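Local coordinates for protein fructokinase (Vibrio cholerae serotype O1, PDB 5EY7) that catalyses the ATP-dependent phosphorylation of fructose, as a fructokinase of the PfkB family of carbohydrate kinases, at residues Ser99-Asp104 with Arg111-Met116; Pro131-Gly136 with Ile159-Glu164; Lys201-Glu206 with Val232-Ala237. All coordinates share one frame; numbering follows the deposited sequence.

Contact 1: Ser99-Asp104 with Arg111-Met116; sequences STVVVD and RSFTFM
V101 lays its CG2 methyl over one face of the F115 ring, displaced toward the rim, in a CH-pi contact of 3.9 Å from V101 CG2 to the F115 ring centroid. The fork of the valine serves two neighbours: with chi1 at 164°, CG2 sits beside the backbone N and meets that ring, while CG1 turns the other way and reaches F113 CB at 4.0 Å. S99 OG approaches the F115 ring at its edge, 4.0 Å from F115 CD2. Further along the same face V103 CB lies 3.9 Å from F113 CD1; the branched valines put methyl and methine carbons against the two rings. The reverse face brings V102 CG2 to 3.9 Å from M116 CG, and the M116 chain bends at its last two torsions.

These groups project from the two faces of an antiparallel beta hairpin of strands 100-106 and 110-115. D104 and S112 form a hydrogen-bonded pair, with D104 N to S112 O at 2.8 Å, whereas V101 and F115 form a non-hydrogen-bonded one. V102 N donates to T114 O, but the return bond from T114 N to V102 O is weak. M116 N to T100 O, at 3.0 Å, extends the pairing past the phenylalanines.

Strand 28-33 flanks strand 100-106, with V28 packed on V101. F115 rests against R176, a fructose-binding residue, so the ring-bearing face adjoins the sugar site. On the opposite face V102 meets Y39 and also F72 of the second subunit, where an apolar side chain is apt, and M116 touches D70 of that subunit.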
ATOM      1  N   SER A  99       4.537   2.064  -6.933  1.00 50.99           N
ATOM      2  CA  SER A  99       3.510   1.030  -6.828  1.00 51.10           C
ATOM      3  C   SER A  99       3.914  -0.106  -5.890  1.00 54.41           C
ATOM      4  O   SER A  99       4.960  -0.729  -6.068  1.00 56.07           O
ATOM      5  CB  SER A  99       3.192   0.463  -8.211  1.00 47.97           C
ATOM      6  OG  SER A  99       2.313  -0.645  -8.124  1.00 48.18           O
ATOM      7  N   THR A 100       3.078  -0.363  -4.889  1.00 55.31           N
ATOM      8  CA  THR A 100       3.310  -1.466  -3.962  1.00 58.22           C
ATOM      9  C   THR A 100       2.182  -2.489  -4.044  1.00 59.57           C
ATOM     10  O   THR A 100       1.020  -2.158  -3.826  1.00 60.45           O
ATOM     11  CB  THR A 100       3.433  -0.980  -2.504  1.00 59.96           C
ATOM     12  OG1 THR A 100       4.458   0.017  -2.406  1.00 59.64           O
ATOM     13  CG2 THR A 100       3.770  -2.145  -1.588  1.00 61.27           C
ATOM     14  N   VAL A 101       2.533  -3.731  -4.358  1.00 59.25           N
ATOM     15  CA  VAL A 101       1.550  -4.808  -4.441  1.00 60.03           C
ATOM     16  C   VAL A 101       1.752  -5.832  -3.331  1.00 64.71           C
ATOM     17  O   VAL A 101       2.857  -6.333  -3.133  1.00 64.39           O
ATOM     18  CB  VAL A 101       1.609  -5.530  -5.803  1.00 57.28           C
ATOM     19  CG1 VAL A 101       0.880  -6.869  -5.732  1.00 58.44           C
ATOM     20  CG2 VAL A 101       1.011  -4.653  -6.895  1.00 54.71           C
ATOM     21  N   VAL A 102       0.681  -6.127  -2.603  1.00 68.38           N
ATOM     22  CA  VAL A 102       0.710  -7.152  -1.572  1.00 71.82           C
ATOM     23  C   VAL A 102       0.027  -8.411  -2.072  1.00 72.73           C
ATOM     24  O   VAL A 102      -1.187  -8.435  -2.267  1.00 73.83           O
ATOM     25  CB  VAL A 102       0.014  -6.692  -0.276  1.00 74.14           C
ATOM     26  CG1 VAL A 102      -0.054  -7.841   0.729  1.00 77.10           C
ATOM     27  CG2 VAL A 102       0.740  -5.500   0.320  1.00 75.01           C
ATOM     28  N   VAL A 103       0.811  -9.455  -2.292  1.00 72.89           N
ATOM     29  CA  VAL A 103       0.252 -10.727  -2.704  1.00 78.22           C
ATOM     30  C   VAL A 103      -0.115 -11.537  -1.470  1.00 85.85           C
ATOM     31  O   VAL A 103       0.666 -11.660  -0.533  1.00 90.06           O
ATOM     32  CB  VAL A 103       1.226 -11.521  -3.603  1.00 76.73           C
ATOM     33  CG1 VAL A 103       2.649 -11.334  -3.138  1.00 76.55           C
ATOM     34  CG2 VAL A 103       0.849 -12.998  -3.645  1.00 78.93           C
ATOM     35  N   ASP A 104      -1.336 -12.049  -1.464  1.00 90.63           N
ATOM     36  CA  ASP A 104      -1.797 -12.930  -0.410  1.00 98.09           C
ATOM     37  C   ASP A 104      -2.272 -14.201  -1.087  1.00110.53           C
ATOM     38  O   ASP A 104      -1.918 -14.469  -2.230  1.00106.36           O
ATOM     39  CB  ASP A 104      -2.923 -12.283   0.401  1.00 93.59           C
ATOM     40  CG  ASP A 104      -3.077 -12.892   1.780  1.00 92.28           C
ATOM     41  OD1 ASP A 104      -2.341 -12.470   2.695  1.00 91.23           O
ATOM     42  OD2 ASP A 104      -3.927 -13.792   1.946  1.00 93.98           O
ATOM     43  N   ARG A 111      -3.739 -17.683  -5.577  1.00119.58           N
ATOM     44  CA  ARG A 111      -3.079 -16.458  -5.134  1.00114.51           C
ATOM     45  C   ARG A 111      -3.947 -15.238  -5.398  1.00109.19           C
ATOM     46  O   ARG A 111      -4.924 -15.314  -6.142  1.00110.04           O
ATOM     47  CB  ARG A 111      -1.723 -16.296  -5.832  1.00109.81           C
ATOM     48  CG  ARG A 111      -0.608 -17.135  -5.241  1.00112.30           C
ATOM     49  CD  ARG A 111       0.642 -17.082  -6.105  1.00109.98           C
ATOM     50  NE  ARG A 111       1.610 -18.101  -5.706  1.00113.20           N
ATOM     51  CZ  ARG A 111       1.565 -19.369  -6.105  1.00115.89           C
ATOM     52  NH1 ARG A 111       2.478 -20.234  -5.691  1.00117.86           N
ATOM     53  NH2 ARG A 111       0.600 -19.774  -6.918  1.00116.56           N
ATOM     54  N   SER A 112      -3.584 -14.117  -4.783  1.00103.09           N
ATOM     55  CA  SER A 112      -4.302 -12.861  -4.973  1.00 98.13           C
ATOM     56  C   SER A 112      -3.362 -11.669  -4.869  1.00 91.71           C
ATOM     57  O   SER A 112      -2.485 -11.634  -4.011  1.00 94.10           O
ATOM     58  CB  SER A 112      -5.427 -12.719  -3.947  1.00103.67           C
ATOM     59  OG  SER A 112      -4.911 -12.377  -2.671  1.00105.66           O
ATOM     60  N   PHE A 113      -3.558 -10.692  -5.746  1.00 84.66           N
ATOM     61  CA  PHE A 113      -2.754  -9.477  -5.735  1.00 81.01           C
ATOM     62  C   PHE A 113      -3.622  -8.276  -5.378  1.00 79.47           C
ATOM     63  O   PHE A 113      -4.801  -8.233  -5.727  1.00 80.05           O
ATOM     64  CB  PHE A 113      -2.088  -9.253  -7.092  1.00 80.32           C
ATOM     65  CG  PHE A 113      -1.306 -10.432  -7.588  1.00 83.39           C
ATOM     66  CD1 PHE A 113       0.016 -10.608  -7.217  1.00 84.08           C
ATOM     67  CD2 PHE A 113      -1.894 -11.363  -8.428  1.00 85.13           C
ATOM     68  CE1 PHE A 113       0.739 -11.692  -7.672  1.00 85.65           C
ATOM     69  CE2 PHE A 113      -1.179 -12.451  -8.885  1.00 86.88           C
ATOM     70  CZ  PHE A 113       0.140 -12.616  -8.506  1.00 86.82           C
ATOM     71  N   THR A 114      -3.038  -7.302  -4.689  1.00 75.74           N
ATOM     72  CA  THR A 114      -3.772  -6.110  -4.279  1.00 74.64           C
ATOM     73  C   THR A 114      -2.913  -4.859  -4.426  1.00 70.27           C
ATOM     74  O   THR A 114      -1.825  -4.774  -3.862  1.00 57.97           O
ATOM     75  CB  THR A 114      -4.265  -6.224  -2.820  1.00 80.23           C
ATOM     76  OG1 THR A 114      -5.018  -7.434  -2.657  1.00 84.20           O
ATOM     77  CG2 THR A 114      -5.136  -5.030  -2.452  1.00 64.99           C
ATOM     78  N   PHE A 115      -3.407  -3.889  -5.190  1.00 67.68           N
ATOM     79  CA  PHE A 115      -2.677  -2.646  -5.423  1.00 65.26           C
ATOM     80  C   PHE A 115      -2.914  -1.642  -4.298  1.00 66.17           C
ATOM     81  O   PHE A 115      -4.037  -1.189  -4.082  1.00 70.40           O
ATOM     82  CB  PHE A 115      -3.071  -2.040  -6.772  1.00 65.38           C
ATOM     83  CG  PHE A 115      -2.510  -2.781  -7.950  1.00 64.83           C
ATOM     84  CD1 PHE A 115      -3.194  -3.851  -8.500  1.00 65.95           C
ATOM     85  CD2 PHE A 115      -1.295  -2.411  -8.500  1.00 63.21           C
ATOM     86  CE1 PHE A 115      -2.674  -4.540  -9.579  1.00 64.90           C
ATOM     87  CE2 PHE A 115      -0.770  -3.090  -9.577  1.00 61.99           C
ATOM     88  CZ  PHE A 115      -1.460  -4.158 -10.119  1.00 62.92           C
ATOM     89  N   MET A 116      -1.845  -1.302  -3.583  1.00 63.56           N
ATOM     90  CA  MET A 116      -1.930  -0.442  -2.404  1.00 63.03           C
ATOM     91  C   MET A 116      -1.869   1.043  -2.750  1.00 59.96           C
ATOM     92  O   MET A 116      -2.339   1.888  -1.985  1.00 61.84           O
ATOM     93  CB  MET A 116      -0.804  -0.774  -1.423  1.00 63.15           C
ATOM     94  CG  MET A 116      -0.964  -2.097  -0.712  1.00 64.32           C
ATOM     95  SD  MET A 116      -2.309  -2.048   0.487  1.00 70.12           S
ATOM     96  CE  MET A 116      -3.059  -3.647   0.208  1.00 92.68           C
TER

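Contact 2: Pro131-Gly136 with Ile159-Glu164; sequences PSFQKG and IAQMKE
Q161 carries the polar part of the contact. Its extended side chain brings NE2 to P131 O at 3.2 Å, a somewhat bent hydrogen bond in the planes of both the amide and the carbonyl. An amide on a long, unbranched chain suits the task of spanning from helix to loop backbone.

The remaining interactions gather round the F133 ring. NE2 of Q161 also approaches F133 CD2 at 3.4 Å, with amide and ring planes 73° apart. M162 CE covers one ring face in a CH-pi contact, 3.7 Å from the F133 ring centroid, and P131 O lies over the centre of the opposite face. Two successive bends in the methionine, chi2 at 68° and chi3 at 78°, bring CE across the ring face. The sulfur follows obliquely, M162 SD lying 4.7 Å from the F133 ring centroid, which makes the pair a Met-aromatic contact. A flexible thioether can shape itself to a flat ring in this way.

The loop before strand 138-142 is thus fastened to helix 151-165. Inward, W22 of strand 21-24 meets the rings of P131 and F133, and M162 continues onto W22 and L139 of the central sheet.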
ATOM      1  N   PRO A 131      12.086   8.471 -24.437  1.00 50.84           N
ATOM      2  CA  PRO A 131      13.404   8.553 -25.075  1.00 52.97           C
ATOM      3  C   PRO A 131      13.311   8.495 -26.594  1.00 53.52           C
ATOM      4  O   PRO A 131      12.226   8.307 -27.139  1.00 53.81           O
ATOM      5  CB  PRO A 131      14.122   7.314 -24.534  1.00 51.33           C
ATOM      6  CG  PRO A 131      13.011   6.323 -24.353  1.00 49.01           C
ATOM      7  CD  PRO A 131      11.822   7.120 -23.905  1.00 49.25           C
ATOM      8  N   SER A 132      14.441   8.667 -27.269  1.00 54.90           N
ATOM      9  CA  SER A 132      14.490   8.507 -28.713  1.00 53.59           C
ATOM     10  C   SER A 132      14.495   7.032 -29.077  1.00 51.66           C
ATOM     11  O   SER A 132      15.240   6.242 -28.506  1.00 53.10           O
ATOM     12  CB  SER A 132      15.723   9.200 -29.296  1.00 56.52           C
ATOM     13  OG  SER A 132      15.544  10.605 -29.352  1.00 58.31           O
ATOM     14  N   PHE A 133      13.651   6.670 -30.035  1.00 49.34           N
ATOM     15  CA  PHE A 133      13.579   5.300 -30.518  1.00 48.28           C
ATOM     16  C   PHE A 133      14.307   5.152 -31.849  1.00 50.46           C
ATOM     17  O   PHE A 133      14.523   6.129 -32.561  1.00 51.32           O
ATOM     18  CB  PHE A 133      12.124   4.857 -30.667  1.00 46.85           C
ATOM     19  CG  PHE A 133      11.380   4.765 -29.364  1.00 47.15           C
ATOM     20  CD1 PHE A 133      12.046   4.431 -28.196  1.00 46.89           C
ATOM     21  CD2 PHE A 133      10.015   5.013 -29.309  1.00 46.30           C
ATOM     22  CE1 PHE A 133      11.371   4.342 -26.996  1.00 46.74           C
ATOM     23  CE2 PHE A 133       9.331   4.929 -28.111  1.00 46.17           C
ATOM     24  CZ  PHE A 133      10.011   4.593 -26.950  1.00 46.76           C
ATOM     25  N   GLN A 134      14.690   3.924 -32.177  1.00 50.38           N
ATOM     26  CA  GLN A 134      15.422   3.658 -33.409  1.00 51.28           C
ATOM     27  C   GLN A 134      14.832   2.475 -34.165  1.00 48.86           C
ATOM     28  O   GLN A 134      14.181   1.611 -33.577  1.00 45.54           O
ATOM     29  CB  GLN A 134      16.905   3.406 -33.112  1.00 54.02           C
ATOM     30  CG  GLN A 134      17.676   4.650 -32.703  1.00 58.57           C
ATOM     31  CD  GLN A 134      19.132   4.364 -32.403  1.00 64.21           C
ATOM     32  OE1 GLN A 134      19.495   3.243 -32.052  1.00 65.14           O
ATOM     33  NE2 GLN A 134      19.975   5.380 -32.543  1.00 68.21           N
ATOM     34  N   LYS A 135      15.069   2.452 -35.473  1.00 50.32           N
ATOM     35  CA  LYS A 135      14.578   1.390 -36.343  1.00 49.49           C
ATOM     36  C   LYS A 135      15.049   0.018 -35.877  1.00 46.59           C
ATOM     37  O   LYS A 135      16.217  -0.170 -35.569  1.00 47.93           O
ATOM     38  CB  LYS A 135      15.034   1.641 -37.784  1.00 53.07           C
ATOM     39  CG  LYS A 135      14.632   0.571 -38.786  1.00 55.10           C
ATOM     40  CD  LYS A 135      15.322   0.799 -40.119  1.00 58.56           C
ATOM     41  CE  LYS A 135      14.971  -0.283 -41.129  1.00 60.82           C
ATOM     42  NZ  LYS A 135      15.751  -0.147 -42.397  1.00 64.78           N
ATOM     43  N   GLY A 136      14.133  -0.940 -35.827  1.00 43.30           N
ATOM     44  CA  GLY A 136      14.477  -2.296 -35.445  1.00 42.41           C
ATOM     45  C   GLY A 136      14.272  -2.607 -33.974  1.00 41.41           C
ATOM     46  O   GLY A 136      14.171  -3.772 -33.600  1.00 40.97           O
ATOM     47  N   ILE A 159       4.141   4.470 -28.300  1.00 40.02           N
ATOM     48  CA  ILE A 159       3.846   3.350 -29.184  1.00 41.70           C
ATOM     49  C   ILE A 159       3.902   3.787 -30.647  1.00 44.05           C
ATOM     50  O   ILE A 159       4.514   3.117 -31.485  1.00 44.86           O
ATOM     51  CB  ILE A 159       2.460   2.750 -28.876  1.00 40.77           C
ATOM     52  CG1 ILE A 159       2.491   1.978 -27.553  1.00 41.46           C
ATOM     53  CG2 ILE A 159       1.980   1.865 -30.020  1.00 38.18           C
ATOM     54  CD1 ILE A 159       1.132   1.511 -27.076  1.00 41.82           C
ATOM     55  N   ALA A 160       3.269   4.919 -30.938  1.00 43.94           N
ATOM     56  CA  ALA A 160       3.228   5.456 -32.289  1.00 45.36           C
ATOM     57  C   ALA A 160       4.619   5.823 -32.791  1.00 46.91           C
ATOM     58  O   ALA A 160       4.960   5.553 -33.943  1.00 46.95           O
ATOM     59  CB  ALA A 160       2.308   6.669 -32.344  1.00 46.01           C
ATOM     60  N   GLN A 161       5.416   6.437 -31.921  1.00 47.83           N
ATOM     61  CA  GLN A 161       6.752   6.889 -32.294  1.00 50.47           C
ATOM     62  C   GLN A 161       7.654   5.720 -32.678  1.00 49.36           C
ATOM     63  O   GLN A 161       8.479   5.830 -33.583  1.00 49.39           O
ATOM     64  CB  GLN A 161       7.379   7.696 -31.155  1.00 53.63           C
ATOM     65  CG  GLN A 161       8.718   8.309 -31.513  1.00 59.51           C
ATOM     66  CD  GLN A 161       9.335   9.076 -30.356  1.00 64.96           C
ATOM     67  OE1 GLN A 161       9.062  10.262 -30.176  1.00 68.15           O
ATOM     68  NE2 GLN A 161      10.172   8.403 -29.568  1.00 64.98           N
ATOM     69  N   MET A 162       7.485   4.596 -31.992  1.00 47.40           N
ATOM     70  CA  MET A 162       8.261   3.399 -32.300  1.00 44.48           C
ATOM     71  C   MET A 162       7.845   2.821 -33.647  1.00 44.57           C
ATOM     72  O   MET A 162       8.675   2.333 -34.411  1.00 45.70           O
ATOM     73  CB  MET A 162       8.098   2.345 -31.196  1.00 41.04           C
ATOM     74  CG  MET A 162       8.841   1.046 -31.468  1.00 40.26           C
ATOM     75  SD  MET A 162      10.632   1.256 -31.427  1.00 44.50           S
ATOM     76  CE  MET A 162      10.930   1.312 -29.663  1.00 35.62           C
ATOM     77  N   LYS A 163       6.552   2.885 -33.937  1.00 44.02           N
ATOM     78  CA  LYS A 163       6.032   2.371 -35.196  1.00 43.80           C
ATOM     79  C   LYS A 163       6.503   3.219 -36.372  1.00 43.47           C
ATOM     80  O   LYS A 163       6.848   2.694 -37.428  1.00 42.67           O
ATOM     81  CB  LYS A 163       4.502   2.317 -35.166  1.00 42.50           C
ATOM     82  CG  LYS A 163       3.941   1.310 -34.180  1.00 43.41           C
ATOM     83  CD  LYS A 163       2.434   1.433 -34.069  1.00 46.25           C
ATOM     84  CE  LYS A 163       1.744   1.035 -35.360  1.00 49.09           C
ATOM     85  NZ  LYS A 163       1.916  -0.411 -35.661  1.00 50.74           N
ATOM     86  N   GLU A 164       6.512   4.533 -36.179  1.00 43.50           N
ATOM     87  CA  GLU A 164       6.903   5.465 -37.230  1.00 46.14           C
ATOM     88  C   GLU A 164       8.374   5.311 -37.605  1.00 46.81           C
ATOM     89  O   GLU A 164       8.758   5.531 -38.753  1.00 47.81           O
ATOM     90  CB  GLU A 164       6.631   6.910 -36.800  1.00 49.47           C
ATOM     91  CG  GLU A 164       6.968   7.942 -37.866  1.00 55.71           C
ATOM     92  CD  GLU A 164       6.784   9.366 -37.383  1.00 60.27           C
ATOM     93  OE1 GLU A 164       5.940   9.586 -36.489  1.00 60.73           O
ATOM     94  OE2 GLU A 164       7.484  10.265 -37.897  1.00 63.35           O
TER

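Contact 3: Lys201-Glu206 with Val232-Ala237; sequences KFSEEE and VVTLGA
F202 N donates to V232 O at 2.6 Å in a bond that is almost perfectly straight, 177° at the hydrogen. Its carbonyl is answered from the other strand: F202 O accepts T234 N at 2.9 Å and, weakly, the hydroxyl T234 OG1. A threonine fits this place because chi1 of 53° puts OG1 between the backbone N and the carbonyl carbon, within range of F202 O, while CG2 packs on the lysine chain at 3.7 Å from K201 CE. CA-H...O contacts, from K201 CA to V232 O and from V233 CA to F202 O, supplement the parallel pairing.

Where the strand gives way to helix 204-211, S203 N is satisfied by the carboxylate three residues ahead, donating to E206 OE2 at 2.7 Å from above the carboxylate plane. E204 bends back to T234, but OE1 of E204 and T234 O are both acceptors, 2.9 Å apart, and G236 N meets the same OE1 at a poor angle. G236, at positive phi, turns the chain after the strand. K201, T234 and G236 all belong to an ADP-binding site.

Strands 199-202 and 230-234 are parallel neighbours in the large mixed sheet, with 168-172 beyond the first and antiparallel 240-243 beyond the second; helix 264-277 covers the K201 and V232 face through F268.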
ATOM      1  N   LYS A 201      -0.151 -10.793 -26.496  1.00 47.29           N
ATOM      2  CA  LYS A 201      -0.288 -11.988 -25.673  1.00 49.28           C
ATOM      3  C   LYS A 201      -1.629 -12.013 -24.955  1.00 52.38           C
ATOM      4  O   LYS A 201      -1.940 -11.125 -24.165  1.00 52.59           O
ATOM      5  CB  LYS A 201       0.844 -12.070 -24.654  1.00 48.24           C
ATOM      6  CG  LYS A 201       0.696 -13.200 -23.649  1.00 50.16           C
ATOM      7  CD  LYS A 201       1.788 -13.126 -22.593  1.00 50.98           C
ATOM      8  CE  LYS A 201       1.632 -14.209 -21.527  1.00 54.36           C
ATOM      9  NZ  LYS A 201       0.812 -13.763 -20.361  1.00 56.61           N
ATOM     10  N   PHE A 202      -2.423 -13.038 -25.234  1.00 55.80           N
ATOM     11  CA  PHE A 202      -3.729 -13.180 -24.610  1.00 59.96           C
ATOM     12  C   PHE A 202      -3.775 -14.337 -23.628  1.00 65.57           C
ATOM     13  O   PHE A 202      -3.146 -15.374 -23.841  1.00 67.52           O
ATOM     14  CB  PHE A 202      -4.813 -13.402 -25.662  1.00 60.04           C
ATOM     15  CG  PHE A 202      -5.196 -12.168 -26.417  1.00 57.54           C
ATOM     16  CD1 PHE A 202      -6.001 -11.204 -25.831  1.00 57.35           C
ATOM     17  CD2 PHE A 202      -4.767 -11.982 -27.719  1.00 55.82           C
ATOM     18  CE1 PHE A 202      -6.360 -10.072 -26.525  1.00 55.97           C
ATOM     19  CE2 PHE A 202      -5.125 -10.853 -28.423  1.00 55.69           C
ATOM     20  CZ  PHE A 202      -5.923  -9.893 -27.823  1.00 55.62           C
ATOM     21  N   SER A 203      -4.520 -14.153 -22.548  1.00 69.07           N
ATOM     22  CA  SER A 203      -4.975 -15.285 -21.761  1.00 72.86           C
ATOM     23  C   SER A 203      -6.218 -15.807 -22.458  1.00 77.64           C
ATOM     24  O   SER A 203      -6.767 -15.137 -23.332  1.00 76.26           O
ATOM     25  CB  SER A 203      -5.283 -14.886 -20.319  1.00 72.85           C
ATOM     26  OG  SER A 203      -4.142 -14.334 -19.693  1.00 71.49           O
ATOM     27  N   GLU A 204      -6.664 -17.000 -22.092  1.00 83.99           N
ATOM     28  CA  GLU A 204      -7.903 -17.516 -22.657  1.00 89.08           C
ATOM     29  C   GLU A 204      -9.095 -16.708 -22.155  1.00 91.84           C
ATOM     30  O   GLU A 204     -10.062 -16.511 -22.884  1.00 91.91           O
ATOM     31  CB  GLU A 204      -8.087 -18.993 -22.323  1.00 92.71           C
ATOM     32  CG  GLU A 204      -7.563 -19.386 -20.960  1.00 94.33           C
ATOM     33  CD  GLU A 204      -6.495 -20.455 -21.048  1.00 94.97           C
ATOM     34  OE1 GLU A 204      -5.460 -20.318 -20.361  1.00 94.07           O
ATOM     35  OE2 GLU A 204      -6.693 -21.434 -21.800  1.00 96.34           O
ATOM     36  N   GLU A 205      -9.018 -16.222 -20.920  1.00 94.49           N
ATOM     37  CA  GLU A 205     -10.109 -15.430 -20.357  1.00 96.60           C
ATOM     38  C   GLU A 205      -9.965 -13.954 -20.721  1.00 91.31           C
ATOM     39  O   GLU A 205     -10.935 -13.202 -20.663  1.00 92.80           O
ATOM     40  CB  GLU A 205     -10.185 -15.600 -18.834  1.00101.28           C
ATOM     41  CG  GLU A 205      -9.265 -14.686 -18.036  1.00102.21           C
ATOM     42  CD  GLU A 205      -9.944 -14.113 -16.800  1.00107.55           C
ATOM     43  OE1 GLU A 205      -9.530 -14.463 -15.674  1.00110.67           O
ATOM     44  OE2 GLU A 205     -10.893 -13.313 -16.957  1.00108.40           O
ATOM     45  N   GLU A 206      -8.761 -13.541 -21.101  1.00 82.75           N
ATOM     46  CA  GLU A 206      -8.540 -12.159 -21.520  1.00 76.30           C
ATOM     47  C   GLU A 206      -9.139 -11.907 -22.892  1.00 73.93           C
ATOM     48  O   GLU A 206      -9.902 -10.961 -23.086  1.00 75.04           O
ATOM     49  CB  GLU A 206      -7.051 -11.824 -21.538  1.00 72.58           C
ATOM     50  CG  GLU A 206      -6.473 -11.525 -20.175  1.00 71.38           C
ATOM     51  CD  GLU A 206      -4.967 -11.387 -20.202  1.00 67.44           C
ATOM     52  OE1 GLU A 206      -4.401 -10.893 -19.210  1.00 66.79           O
ATOM     53  OE2 GLU A 206      -4.350 -11.774 -21.216  1.00 64.89           O
ATOM     54  N   VAL A 232      -0.480 -14.507 -29.560  1.00 49.13           N
ATOM     55  CA  VAL A 232      -0.221 -15.660 -28.707  1.00 50.23           C
ATOM     56  C   VAL A 232      -1.286 -15.782 -27.623  1.00 54.48           C
ATOM     57  O   VAL A 232      -1.567 -14.832 -26.893  1.00 54.51           O
ATOM     58  CB  VAL A 232       1.167 -15.578 -28.056  1.00 46.45           C
ATOM     59  CG1 VAL A 232       1.327 -16.652 -26.993  1.00 48.21           C
ATOM     60  CG2 VAL A 232       2.249 -15.711 -29.114  1.00 43.39           C
ATOM     61  N   VAL A 233      -1.886 -16.961 -27.535  1.00 57.95           N
ATOM     62  CA  VAL A 233      -2.860 -17.238 -26.495  1.00 61.14           C
ATOM     63  C   VAL A 233      -2.359 -18.370 -25.612  1.00 63.56           C
ATOM     64  O   VAL A 233      -2.283 -19.519 -26.046  1.00 65.16           O
ATOM     65  CB  VAL A 233      -4.238 -17.605 -27.080  1.00 63.01           C
ATOM     66  CG1 VAL A 233      -5.316 -17.427 -26.018  1.00 64.14           C
ATOM     67  CG2 VAL A 233      -4.541 -16.742 -28.292  1.00 61.78           C
ATOM     68  N   THR A 234      -2.002 -18.036 -24.375  1.00 64.74           N
ATOM     69  CA  THR A 234      -1.525 -19.030 -23.422  1.00 68.88           C
ATOM     70  C   THR A 234      -2.619 -20.028 -23.077  1.00 71.23           C
ATOM     71  O   THR A 234      -3.690 -19.654 -22.600  1.00 72.79           O
ATOM     72  CB  THR A 234      -1.019 -18.381 -22.120  1.00 70.19           C
ATOM     73  OG1 THR A 234      -2.036 -17.525 -21.586  1.00 71.19           O
ATOM     74  CG2 THR A 234       0.243 -17.571 -22.376  1.00 67.02           C
ATOM     75  N   LEU A 235      -2.341 -21.302 -23.326  1.00 72.38           N
ATOM     76  CA  LEU A 235      -3.279 -22.369 -23.004  1.00 74.70           C
ATOM     77  C   LEU A 235      -3.002 -22.945 -21.622  1.00 75.98           C
ATOM     78  O   LEU A 235      -3.163 -24.140 -21.393  1.00 78.20           O
ATOM     79  CB  LEU A 235      -3.213 -23.477 -24.055  1.00 76.01           C
ATOM     80  CG  LEU A 235      -3.578 -23.038 -25.470  1.00 73.78           C
ATOM     81  CD1 LEU A 235      -3.324 -24.165 -26.453  1.00 75.27           C
ATOM     82  CD2 LEU A 235      -5.031 -22.590 -25.518  1.00 74.00           C
ATOM     83  N   GLY A 236      -2.582 -22.084 -20.704  1.00 74.74           N
ATOM     84  CA  GLY A 236      -2.316 -22.496 -19.340  1.00 77.49           C
ATOM     85  C   GLY A 236      -1.164 -23.476 -19.224  1.00 79.10           C
ATOM     86  O   GLY A 236      -0.006 -23.073 -19.152  1.00 77.46           O
ATOM     87  N   ALA A 237      -1.482 -24.766 -19.213  1.00 82.18           N
ATOM     88  CA  ALA A 237      -0.476 -25.800 -18.994  1.00 83.95           C
ATOM     89  C   ALA A 237      -0.218 -26.642 -20.240  1.00 84.82           C
ATOM     90  O   ALA A 237       0.672 -27.493 -20.250  1.00 87.14           O
ATOM     91  CB  ALA A 237      -0.894 -26.694 -17.839  1.00 88.23           C
TER

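How the contacts relate
From the N terminus, contact 1 comes first, closing the short turn between strands 100-106 and 110-115 at the margin of the small four-stranded sheet. Contact 2 then opens in the loop 131-136, before the chain re-enters the large sheet at strand 138-142, and closes on helix 151-165 after 22 residues. Contact 3 follows, closing 25 residues that include helix 216-222 between adjacent strands of the large sheet. The three are in series, neither nested nor crossed. Contacts 1 and 2 lie on opposite sides of the chain's centre, their centres 32 Å apart; contact 1 adjoins the fructose site and contact 3 carries ADP-binding residues.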